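Local coordinates for OmpT protein (Vibrio cholerae serotype O1, PDB 6EHE) that probably forms a non-specific diffusion porin, a beta-barrel channel that lets small solutes and ions across the outer membrane, at residues Tyr8-Thr13 against Gly314-Trp319. Numbering follows the deposited sequence.
Sequences YGQLRT and GARYYW. Unlike the reference sequence in segment 314-319: Tyr317 (reference Ile).
The guanidinium groups of Arg12 and Arg316 lie flat on one another, planes 8° apart, and Arg316 NH2 sits 3.2 Å from Arg12 CZ, over the middle of that plane. At its edge Arg12 grips Gln10 OE1 side-on: NE (2.7 Å) and NH1 both donate to this one oxygen, through bent bonds because they share it; a bend at chi3 (-66°) in an otherwise extended chain turns the group there. The same oxygen stands over the rim of the Arg316 plane, on the face Arg12 occupies. At the Arg316 edge, NH1 donates a long but straight bond to Tyr318 OH (3.3 Å). The negative end of the Gln10 carbonyl probably helps hold the stacked cations together; Arg31 brings a further positive charge close to Arg12. This face lines the barrel interior. On the outer one, with Leu11 and Tyr317, Trp319 has CG between its backbone N and carbonyl carbon (chi1 80°), which lays the indole across the neighbouring strand, one face on Tyr8 C and on Gly9 CA, a CH-pi contact 3.4 Å from the six-membered ring's centroid. Trp319, with Asp6 and Phe7, belongs to a calcium site seen in this protein, though empty in this chain.

Between the two faces, six backbone hydrogen bonds join the antiparallel segments. Here the first strand, 3-17, meets the last, 309-318, closing the 16-stranded porin barrel, with strands 24-39 and 275-286 flanking the seam.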
loop_
_atom_site.group_PDB
_atom_site.type_symbol
_atom_site.label_atom_id
_atom_site.label_comp_id
_atom_site.label_asym_id
_atom_site.label_seq_id
_atom_site.Cartn_x
_atom_site.Cartn_y
_atom_site.Cartn_z
ATOM N N TYR A 8 -19.529 -8.532 1.095
ATOM C CA TYR A 8 -18.449 -8.598 2.069
ATOM C C TYR A 8 -18.249 -7.211 2.645
ATOM O O TYR A 8 -18.728 -6.208 2.103
ATOM C CB TYR A 8 -17.143 -9.113 1.453
ATOM C CG TYR A 8 -16.539 -8.137 0.469
ATOM C CD1 TYR A 8 -16.833 -8.211 -0.883
ATOM C CD2 TYR A 8 -15.704 -7.114 0.901
ATOM C CE1 TYR A 8 -16.286 -7.311 -1.785
ATOM C CE2 TYR A 8 -15.154 -6.203 0.007
ATOM C CZ TYR A 8 -15.445 -6.302 -1.333
ATOM O OH TYR A 8 -14.901 -5.375 -2.213
ATOM N N GLY A 9 -17.500 -7.150 3.728
ATOM C CA GLY A 9 -17.295 -5.871 4.363
ATOM C C GLY A 9 -16.354 -6.007 5.528
ATOM O O GLY A 9 -16.002 -7.110 5.958
ATOM N N GLN A 10 -15.977 -4.853 6.052
ATOM C CA GLN A 10 -15.121 -4.803 7.226
ATOM C C GLN A 10 -15.466 -3.549 8.002
ATOM O O GLN A 10 -15.362 -2.440 7.464
ATOM C CB GLN A 10 -13.652 -4.812 6.825
ATOM C CG GLN A 10 -12.728 -4.221 7.853
ATOM C CD GLN A 10 -11.300 -4.183 7.363
ATOM O OE1 GLN A 10 -10.498 -3.350 7.802
ATOM N NE2 GLN A 10 -10.975 -5.077 6.429
ATOM N N LEU A 11 -15.906 -3.734 9.242
ATOM C CA LEU A 11 -16.077 -2.632 10.173
ATOM C C LEU A 11 -14.776 -2.434 10.940
ATOM O O LEU A 11 -14.299 -3.343 11.627
ATOM C CB LEU A 11 -17.233 -2.902 11.131
ATOM C CG LEU A 11 -17.984 -1.690 11.684
ATOM C CD1 LEU A 11 -19.109 -2.211 12.546
ATOM C CD2 LEU A 11 -17.096 -0.756 12.498
ATOM N N ARG A 12 -14.217 -1.247 10.837
ATOM C CA ARG A 12 -12.944 -0.944 11.454
ATOM C C ARG A 12 -13.166 0.217 12.402
ATOM O O ARG A 12 -13.809 1.197 12.025
ATOM C CB ARG A 12 -11.908 -0.590 10.381
ATOM C CG ARG A 12 -10.502 -0.407 10.901
ATOM C CD ARG A 12 -9.533 -0.048 9.778
ATOM N NE ARG A 12 -9.367 -1.143 8.831
ATOM C CZ ARG A 12 -8.528 -1.108 7.805
ATOM N NH1 ARG A 12 -8.449 -2.150 7.004
ATOM N NH2 ARG A 12 -7.784 -0.032 7.585
ATOM N N THR A 13 -12.665 0.108 13.630
ATOM C CA THR A 13 -12.720 1.247 14.541
ATOM C C THR A 13 -11.388 1.363 15.256
ATOM O O THR A 13 -10.844 0.366 15.745
ATOM C CB THR A 13 -13.875 1.142 15.558
ATOM O OG1 THR A 13 -15.122 1.213 14.853
ATOM C CG2 THR A 13 -13.831 2.317 16.578
ATOM N N GLY A 314 -7.013 -0.759 17.797
ATOM C CA GLY A 314 -8.149 -0.903 16.911
ATOM C C GLY A 314 -8.770 -2.282 16.968
ATOM O O GLY A 314 -8.218 -3.234 17.535
ATOM N N ALA A 315 -9.934 -2.372 16.338
ATOM C CA ALA A 315 -10.673 -3.613 16.250
ATOM C C ALA A 315 -11.381 -3.648 14.909
ATOM O O ALA A 315 -11.807 -2.612 14.395
ATOM C CB ALA A 315 -11.681 -3.745 17.398
ATOM N N ARG A 316 -11.487 -4.849 14.354
ATOM C CA ARG A 316 -12.109 -5.082 13.063
ATOM C C ARG A 316 -13.103 -6.223 13.171
ATOM O O ARG A 316 -12.814 -7.245 13.805
ATOM C CB ARG A 316 -11.068 -5.424 12.002
ATOM C CG ARG A 316 -10.036 -4.328 11.774
ATOM C CD ARG A 316 -9.008 -4.758 10.759
ATOM N NE ARG A 316 -8.042 -3.707 10.441
ATOM C CZ ARG A 316 -7.103 -3.833 9.509
ATOM N NH1 ARG A 316 -7.014 -4.963 8.800
ATOM N NH2 ARG A 316 -6.259 -2.836 9.278
ATOM N N TYR A 317 -14.273 -6.021 12.556
ATOM C CA TYR A 317 -15.286 -7.045 12.315
ATOM C C TYR A 317 -15.366 -7.253 10.811
ATOM O O TYR A 317 -15.486 -6.274 10.064
ATOM C CB TYR A 317 -16.677 -6.616 12.814
ATOM C CG TYR A 317 -17.075 -6.869 14.279
ATOM C CD1 TYR A 317 -16.176 -7.374 15.235
ATOM C CD2 TYR A 317 -18.382 -6.587 14.701
ATOM C CE1 TYR A 317 -16.583 -7.582 16.573
ATOM C CE2 TYR A 317 -18.792 -6.786 16.019
ATOM C CZ TYR A 317 -17.900 -7.284 16.949
ATOM O OH TYR A 317 -18.353 -7.471 18.241
ATOM N N TYR A 318 -15.330 -8.508 10.360
ATOM C CA TYR A 318 -15.392 -8.807 8.935
ATOM C C TYR A 318 -16.657 -9.582 8.605
ATOM O O TYR A 318 -17.122 -10.402 9.397
ATOM C CB TYR A 318 -14.202 -9.642 8.452
ATOM C CG TYR A 318 -12.843 -9.057 8.639
ATOM C CD1 TYR A 318 -12.196 -9.132 9.862
ATOM C CD2 TYR A 318 -12.158 -8.497 7.579
ATOM C CE1 TYR A 318 -10.918 -8.620 10.034
ATOM C CE2 TYR A 318 -10.881 -7.982 7.746
ATOM C CZ TYR A 318 -10.275 -8.035 8.973
ATOM O OH TYR A 318 -9.000 -7.530 9.146
ATOM N N TRP A 319 -17.195 -9.352 7.409
ATOM C CA TRP A 319 -18.259 -10.224 6.920
ATOM C C TRP A 319 -18.109 -10.492 5.441
ATOM O O TRP A 319 -17.363 -9.783 4.760
ATOM C CB TRP A 319 -19.630 -9.631 7.228
ATOM C CG TRP A 319 -20.115 -8.554 6.286
ATOM C CD1 TRP A 319 -20.797 -8.731 5.109
ATOM C CD2 TRP A 319 -19.996 -7.137 6.469
ATOM N NE1 TRP A 319 -21.088 -7.511 4.541
ATOM C CE2 TRP A 319 -20.612 -6.518 5.359
ATOM C CE3 TRP A 319 -19.402 -6.331 7.447
ATOM C CZ2 TRP A 319 -20.656 -5.131 5.207
ATOM C CZ3 TRP A 319 -19.448 -4.949 7.294
ATOM C CH2 TRP A 319 -20.073 -4.365 6.184
ATOM O OXT TRP A 319 -18.708 -11.432 4.908
#